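Local coordinates for uncharacterized protein (Bombyx mori, PDB 5AZ0) that probably catalyses the NAD(P)H-dependent reduction of carbonyl compounds, as a silkworm member (AKR2E5) of the aldo-keto reductase family, at residues A[139-142]-A[147-150]; A[179-184]-A[321-326]. All coordinates share one frame; numbering follows the deposited sequence. Where two conformers were deposited one is given.

Interaction 1: residues A[139-142]-A[147-150]; sequences PMSI and VDEK
S141 meets E149 and K150 where the loop after strand 133-136 folds back on itself. The CB of S141 points toward the 147-150 segment. Its OG sits between its own backbone N and carbonyl carbon (chi1 67°), which brings it beside the peptide that joins E149 to K150. OG lies 3.1 Å from K150 N, but the angle is poor for a bond; the N-H that OG is bonded to belongs to I151. The backbone bond is E149 N to S141 O, 2.9 Å and nearly straight at 164°. E149 CB packs 3.9 Å from S141 OG. The rest of the E149 chain runs out extended, and its carboxylate pairs with R111.

I142 and D148 form a single beta bridge, their CA atoms 4.7 Å apart. Beside it, I142 CA makes a CH-O contact of 3.3 Å with V147 O. The loop belongs to a TIM barrel, the fold of aldo-keto reductases, and leads from strand 133-136 to helix 153-165. With chi1 at -168°, the D148 carboxylate swings beside its own carbonyl carbon. D148 OD1 accepts from K150 N at 3.0 Å, from above the carboxylate plane, and closes an Asx turn. OD1 also stands 3.2 Å from S141 O. Both are acceptors, so the pair is probably unfavourable by itself. Water 1 links the segments: it accepts from S141 N and probably donates to D148 OD1 at 2.8 Å. The other carboxylate oxygen, OD2, probably takes the backbone N-H of E322.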
ATOM      1  N   PRO A 139      -2.800  11.990   5.297  1.00 21.10           N
ATOM      2  CA  PRO A 139      -3.708  12.769   6.117  1.00 21.26           C
ATOM      3  C   PRO A 139      -3.608  14.312   5.880  1.00 21.56           C
ATOM      4  O   PRO A 139      -4.522  15.081   6.280  1.00 23.81           O
ATOM      5  CB  PRO A 139      -3.319  12.337   7.554  1.00 22.85           C
ATOM      6  CG  PRO A 139      -1.933  11.920   7.451  1.00 23.66           C
ATOM      7  CD  PRO A 139      -1.767  11.311   6.101  1.00 23.49           C
ATOM      8  N   MET A 140      -2.542  14.766   5.231  1.00 22.70           N
ATOM      9  CA  MET A 140      -2.355  16.220   4.964  1.00 25.26           C
ATOM     10  C   MET A 140      -3.254  16.665   3.787  1.00 27.14           C
ATOM     11  O   MET A 140      -3.569  15.878   2.882  1.00 26.68           O
ATOM     12  CB  MET A 140      -0.902  16.570   4.652  1.00 23.50           C
ATOM     13  CG  MET A 140       0.095  16.040   5.643  1.00 22.93           C
ATOM     14  SD  MET A 140       0.750  14.410   5.304  1.00 26.19           S
ATOM     15  CE  MET A 140       1.576  14.472   3.723  1.00 23.85           C
ATOM     16  N   SER A 141      -3.652  17.925   3.860  1.00 25.64           N
ATOM     17  CA  SER A 141      -4.404  18.630   2.858  1.00 27.40           C
ATOM     18  C   SER A 141      -3.534  19.780   2.335  1.00 30.55           C
ATOM     19  O   SER A 141      -3.355  20.773   3.035  1.00 27.51           O
ATOM     20  CB  SER A 141      -5.648  19.180   3.488  1.00 26.37           C
ATOM     21  OG  SER A 141      -5.360  20.215   4.462  1.00 26.94           O
ATOM     22  N   ILE A 142      -3.004  19.598   1.141  1.00 28.19           N
ATOM     23  CA  ILE A 142      -2.025  20.450   0.501  1.00 28.47           C
ATOM     24  C   ILE A 142      -2.413  20.801  -0.951  1.00 30.74           C
ATOM     25  O   ILE A 142      -2.549  19.890  -1.802  1.00 27.16           O
ATOM     26  CB  ILE A 142      -0.632  19.766   0.471  1.00 27.99           C
ATOM     27  CG1 ILE A 142      -0.276  19.357   1.918  1.00 31.52           C
ATOM     28  CG2 ILE A 142       0.442  20.695  -0.098  1.00 30.60           C
ATOM     29  CD1 ILE A 142       1.022  18.630   2.061  1.00 28.86           C
ATOM     30  N   VAL A 147       0.374  25.014  -0.697  1.00 31.61           N
ATOM     31  CA  VAL A 147      -0.299  25.680   0.400  1.00 32.89           C
ATOM     32  C   VAL A 147      -0.992  24.645   1.332  1.00 37.01           C
ATOM     33  O   VAL A 147      -1.701  23.754   0.897  1.00 30.99           O
ATOM     34  CB  VAL A 147      -1.343  26.684  -0.107  1.00 35.16           C
ATOM     35  CG1 VAL A 147      -2.127  27.302   1.033  1.00 33.30           C
ATOM     36  CG2 VAL A 147      -0.695  27.797  -0.948  1.00 37.33           C
ATOM     37  N   ASP A 148      -0.802  24.802   2.628  1.00 33.60           N
ATOM     38  CA  ASP A 148      -1.468  23.996   3.587  1.00 30.84           C
ATOM     39  C   ASP A 148      -2.868  24.458   3.679  1.00 33.50           C
ATOM     40  O   ASP A 148      -3.091  25.587   4.106  1.00 32.92           O
ATOM     41  CB  ASP A 148      -0.787  24.104   4.952  1.00 33.53           C
ATOM     42  CG  ASP A 148      -1.291  23.029   5.952  1.00 33.08           C
ATOM     43  OD1 ASP A 148      -2.258  22.336   5.607  1.00 29.92           O
ATOM     44  OD2 ASP A 148      -0.709  22.860   7.058  1.00 37.09           O
ATOM     45  N   GLU A 149      -3.846  23.590   3.324  1.00 28.91           N
ATOM     46  CA  GLU A 149      -5.246  23.999   3.315  1.00 26.26           C
ATOM     47  C   GLU A 149      -5.853  23.796   4.613  1.00 26.68           C
ATOM     48  O   GLU A 149      -6.951  24.242   4.819  1.00 25.99           O
ATOM     49  CB  GLU A 149      -6.037  23.287   2.177  1.00 31.97           C
ATOM     50  CG  GLU A 149      -5.414  23.681   0.845  1.00 35.36           C
ATOM     51  CD  GLU A 149      -6.089  23.213  -0.411  1.00 38.94           C
ATOM     52  OE1 GLU A 149      -6.209  22.004  -0.651  1.00 38.14           O
ATOM     53  OE2 GLU A 149      -6.399  24.085  -1.218  1.00 35.43           O
ATOM     54  N   LYS A 150      -5.144  23.101   5.517  1.00 29.22           N
ATOM     55  CA  LYS A 150      -5.603  22.903   6.886  1.00 28.11           C
ATOM     56  C   LYS A 150      -6.972  22.353   6.919  1.00 26.25           C
ATOM     57  O   LYS A 150      -7.804  22.782   7.697  1.00 27.22           O
ATOM     58  CB  LYS A 150      -5.493  24.227   7.677  1.00 34.98           C
ATOM     59  CG  LYS A 150      -4.022  24.737   7.720  1.00 40.65           C
ATOM     60  CD  LYS A 150      -3.877  26.077   8.490  1.00 45.20           C
ATOM     61  CE  LYS A 150      -2.407  26.496   8.553  1.00 49.54           C
ATOM     62  NZ  LYS A 150      -2.203  27.555   9.582  1.00 54.28           N
TER
HETATM   63  O   HOH W   1      -2.580  19.654   6.128  1.00 23.77           O

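Interaction 2: residues A[179-184]-A[321-326]; sequences IEQMKR and YENYPF
This is a buried polar contact between the first turns of helix 179-188 and the long loop after helix 297-304. Q181 carries it, reaching from the helix to N323 and P325. Its CG lies beside the backbone N (chi1 -68°), and the extended chain beyond carries the amide to the loop backbone. NE2 donates to N323 O at 2.9 Å, with an angle of 147° at the hydrogen. The acceptor lies almost in the plane of the Q181 amide. The donor meets the carbonyl obliquely and is tilted from the carbonyl plane. The two side-chain amides are turned 41° apart, with Q181 NE2 3.5 Å from N323 ND2. On the other branch of the amide, Q181 OE1 rests 3.7 Å from P325 CB. N323 has a positive phi and is the third residue of a type II beta turn from Y321 to Y324. The turn presents N323 O to Q181. N178, just before the helix, adds a second tie by bonding to P325 O. Q181 also touches P139 of the loop after strand 133-136, while Y153 of helix 153-165 packs against both Q181 and N323.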
ATOM      1  N   ILE A 179      -1.177   6.566  15.123  1.00 24.36           N
ATOM      2  CA  ILE A 179      -2.104   5.945  16.051  1.00 24.69           C
ATOM      3  C   ILE A 179      -3.064   6.954  16.580  1.00 25.10           C
ATOM      4  O   ILE A 179      -4.274   6.662  16.751  1.00 23.70           O
ATOM      5  CB  ILE A 179      -1.326   5.181  17.176  1.00 30.21           C
ATOM      6  CG1 ILE A 179      -2.278   4.369  18.041  1.00 32.17           C
ATOM      7  CG2 ILE A 179      -0.424   6.147  18.044  1.00 30.25           C
ATOM      8  CD1 ILE A 179      -1.529   3.411  18.986  1.00 37.04           C
ATOM      9  N   GLU A 180      -2.600   8.207  16.746  1.00 25.00           N
ATOM     10  CA  GLU A 180      -3.433   9.317  17.189  0.50 24.67           C
ATOM     11  C   GLU A 180      -4.505   9.646  16.149  1.00 23.35           C
ATOM     12  O   GLU A 180      -5.688   9.871  16.432  1.00 23.51           O
ATOM     13  CB  GLU A 180      -2.518  10.574  17.443  0.50 25.71           C
ATOM     14  CG  GLU A 180      -1.522  10.488  18.627  0.50 28.80           C
ATOM     15  CD  GLU A 180      -0.146   9.866  18.338  0.50 29.57           C
ATOM     16  OE1 GLU A 180       0.164   9.504  17.189  0.50 26.36           O
ATOM     17  OE2 GLU A 180       0.645   9.700  19.304  0.50 34.87           O
ATOM     18  N   GLN A 181      -4.061   9.739  14.900  1.00 21.49           N
ATOM     19  CA  GLN A 181      -5.045   9.985  13.763  1.00 20.96           C
ATOM     20  C   GLN A 181      -6.072   8.825  13.624  1.00 21.46           C
ATOM     21  O   GLN A 181      -7.285   9.042  13.495  1.00 21.27           O
ATOM     22  CB  GLN A 181      -4.261  10.186  12.484  1.00 21.89           C
ATOM     23  CG  GLN A 181      -3.464  11.506  12.527  1.00 22.90           C
ATOM     24  CD  GLN A 181      -2.434  11.603  11.454  1.00 23.97           C
ATOM     25  OE1 GLN A 181      -1.877  10.594  11.031  1.00 21.59           O
ATOM     26  NE2 GLN A 181      -2.180  12.827  10.979  1.00 27.19           N
ATOM     27  N   MET A 182      -5.596   7.600  13.811  1.00 22.29           N
ATOM     28  CA  MET A 182      -6.522   6.438  13.754  1.00 22.56           C
ATOM     29  C   MET A 182      -7.541   6.478  14.827  1.00 22.84           C
ATOM     30  O   MET A 182      -8.783   6.271  14.602  1.00 20.38           O
ATOM     31  CB  MET A 182      -5.727   5.139  13.807  1.00 21.35           C
ATOM     32  CG  MET A 182      -4.914   4.855  12.525  1.00 23.33           C
ATOM     33  SD  MET A 182      -6.017   4.621  11.060  1.00 25.62           S
ATOM     34  CE  MET A 182      -7.266   3.518  11.666  1.00 22.68           C
ATOM     35  N   LYS A 183      -7.056   6.790  16.031  1.00 26.29           N
ATOM     36  CA  LYS A 183      -8.013   6.895  17.177  1.00 28.12           C
ATOM     37  C   LYS A 183      -9.096   7.997  17.003  1.00 22.97           C
ATOM     38  O   LYS A 183     -10.314   7.801  17.238  1.00 24.21           O
ATOM     39  CB  LYS A 183      -7.194   7.053  18.477  1.00 34.02           C
ATOM     40  CG  LYS A 183      -8.004   7.407  19.690  1.00 49.67           C
ATOM     41  CD  LYS A 183      -7.268   7.188  21.018  1.00 61.30           C
ATOM     42  CE  LYS A 183      -8.273   7.268  22.195  1.00 70.47           C
ATOM     43  NZ  LYS A 183      -7.667   7.076  23.559  1.00 75.37           N
ATOM     44  N   ARG A 184      -8.650   9.176  16.611  1.00 22.01           N
ATOM     45  CA  ARG A 184      -9.570  10.289  16.385  1.00 24.79           C
ATOM     46  C   ARG A 184     -10.525   9.956  15.205  1.00 22.48           C
ATOM     47  O   ARG A 184     -11.735  10.200  15.237  1.00 26.11           O
ATOM     48  CB  ARG A 184      -8.778  11.567  16.053  1.00 27.04           C
ATOM     49  CG  ARG A 184      -9.673  12.815  16.019  1.00 28.15           C
ATOM     50  CD  ARG A 184      -8.868  14.085  16.307  1.00 26.17           C
ATOM     51  NE  ARG A 184      -9.691  15.262  15.958  1.00 28.87           N
ATOM     52  CZ  ARG A 184      -9.866  15.796  14.732  1.00 29.85           C
ATOM     53  NH1 ARG A 184      -9.322  15.286  13.633  1.00 28.16           N
ATOM     54  NH2 ARG A 184     -10.639  16.868  14.596  1.00 32.07           N
ATOM     55  N   TYR A 321       3.562  20.572   7.434  1.00 36.77           N
ATOM     56  CA  TYR A 321       2.088  20.631   7.160  1.00 29.72           C
ATOM     57  C   TYR A 321       1.312  20.096   8.299  1.00 25.21           C
ATOM     58  O   TYR A 321       1.723  19.157   8.944  1.00 28.30           O
ATOM     59  CB  TYR A 321       1.775  19.904   5.815  1.00 32.28           C
ATOM     60  CG  TYR A 321       2.343  20.699   4.674  1.00 31.03           C
ATOM     61  CD1 TYR A 321       3.621  20.543   4.293  1.00 31.76           C
ATOM     62  CD2 TYR A 321       1.550  21.658   4.017  1.00 38.18           C
ATOM     63  CE1 TYR A 321       4.166  21.351   3.307  1.00 37.12           C
ATOM     64  CE2 TYR A 321       2.053  22.465   3.020  1.00 34.85           C
ATOM     65  CZ  TYR A 321       3.355  22.320   2.680  1.00 34.83           C
ATOM     66  OH  TYR A 321       3.870  23.100   1.682  1.00 32.80           O
ATOM     67  N   GLU A 322       0.151  20.647   8.556  1.00 26.36           N
ATOM     68  CA  GLU A 322      -0.694  20.052   9.540  1.00 30.56           C
ATOM     69  C   GLU A 322      -1.025  18.566   9.165  1.00 34.73           C
ATOM     70  O   GLU A 322      -1.108  18.189   7.974  1.00 30.93           O
ATOM     71  CB  GLU A 322      -1.929  20.909   9.739  1.00 34.06           C
ATOM     72  CG  GLU A 322      -1.573  22.246  10.438  1.00 39.02           C
ATOM     73  CD  GLU A 322      -2.737  23.119  10.892  1.00 41.29           C
ATOM     74  OE1 GLU A 322      -3.943  22.754  10.744  1.00 40.03           O
ATOM     75  OE2 GLU A 322      -2.413  24.216  11.388  1.00 47.89           O
ATOM     76  N   ASN A 323      -1.098  17.711  10.179  1.00 28.91           N
ATOM     77  CA  ASN A 323      -1.379  16.273  10.014  1.00 27.72           C
ATOM     78  C   ASN A 323      -0.283  15.451   9.377  1.00 26.09           C
ATOM     79  O   ASN A 323      -0.430  14.228   9.183  1.00 25.65           O
ATOM     80  CB  ASN A 323      -2.738  16.063   9.322  1.00 27.28           C
ATOM     81  CG  ASN A 323      -3.891  16.470  10.185  1.00 26.63           C
ATOM     82  OD1 ASN A 323      -4.767  17.268   9.811  1.00 28.72           O
ATOM     83  ND2 ASN A 323      -3.979  15.846  11.299  1.00 31.43           N
ATOM     84  N   TYR A 324       0.885  16.042   9.153  1.00 26.12           N
ATOM     85  CA  TYR A 324       2.024  15.224   8.881  1.00 26.14           C
ATOM     86  C   TYR A 324       2.134  14.146   9.959  1.00 29.44           C
ATOM     87  O   TYR A 324       2.049  14.458  11.160  1.00 33.88           O
ATOM     88  CB  TYR A 324       3.275  16.018   8.935  1.00 28.02           C
ATOM     89  CG  TYR A 324       4.528  15.215   8.675  1.00 28.53           C
ATOM     90  CD1 TYR A 324       4.901  14.859   7.388  1.00 29.81           C
ATOM     91  CD2 TYR A 324       5.401  14.894   9.703  1.00 28.57           C
ATOM     92  CE1 TYR A 324       6.062  14.155   7.116  1.00 27.36           C
ATOM     93  CE2 TYR A 324       6.575  14.217   9.460  1.00 28.36           C
ATOM     94  CZ  TYR A 324       6.922  13.837   8.170  1.00 31.57           C
ATOM     95  OH  TYR A 324       8.136  13.170   7.910  1.00 28.70           O
ATOM     96  N   PRO A 325       2.281  12.872   9.545  1.00 31.46           N
ATOM     97  CA  PRO A 325       2.011  11.801  10.518  1.00 28.28           C
ATOM     98  C   PRO A 325       3.200  11.360  11.342  1.00 28.80           C
ATOM     99  O   PRO A 325       2.997  10.832  12.408  1.00 29.75           O
ATOM    100  CB  PRO A 325       1.508  10.624   9.636  1.00 27.94           C
ATOM    101  CG  PRO A 325       2.186  10.872   8.313  1.00 31.37           C
ATOM    102  CD  PRO A 325       2.247  12.380   8.140  1.00 30.06           C
ATOM    103  N   PHE A 326       4.397  11.544  10.831  1.00 28.15           N
ATOM    104  CA  PHE A 326       5.563  10.978  11.458  1.00 32.79           C
ATOM    105  C   PHE A 326       6.211  11.956  12.481  1.00 34.16           C
ATOM    106  O   PHE A 326       5.863  13.148  12.526  1.00 30.59           O
ATOM    107  CB  PHE A 326       6.563  10.573  10.385  1.00 29.78           C
ATOM    108  CG  PHE A 326       5.972   9.798   9.233  1.00 28.16           C
ATOM    109  CD1 PHE A 326       4.993   8.794   9.437  1.00 31.22           C
ATOM    110  CD2 PHE A 326       6.388  10.070   7.933  1.00 29.92           C
ATOM    111  CE1 PHE A 326       4.480   8.079   8.366  1.00 28.59           C
ATOM    112  CE2 PHE A 326       5.885   9.359   6.869  1.00 30.62           C
ATOM    113  CZ  PHE A 326       4.929   8.360   7.090  1.00 31.09           C
TER

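In the fold
From the N terminus, the chain passes three strands of the barrel before strand 133-136. Interaction 1 follows that strand and closes a short loop within the connection to helix 153-165, with four residues between its segments. After that helix and strand 172-175, helix 179-188 opens interaction 2. This one closes only at 321-326, 137 residues further on, and spans the later part of the barrel. The two contacts follow in series and neither nests in the other. They still meet in space, at the D148-E322 bond and where P139 and M140 pack against the backbone of 322-323. The 321-326 loop thus joins helix 179-188 to the connection after strand 133-136.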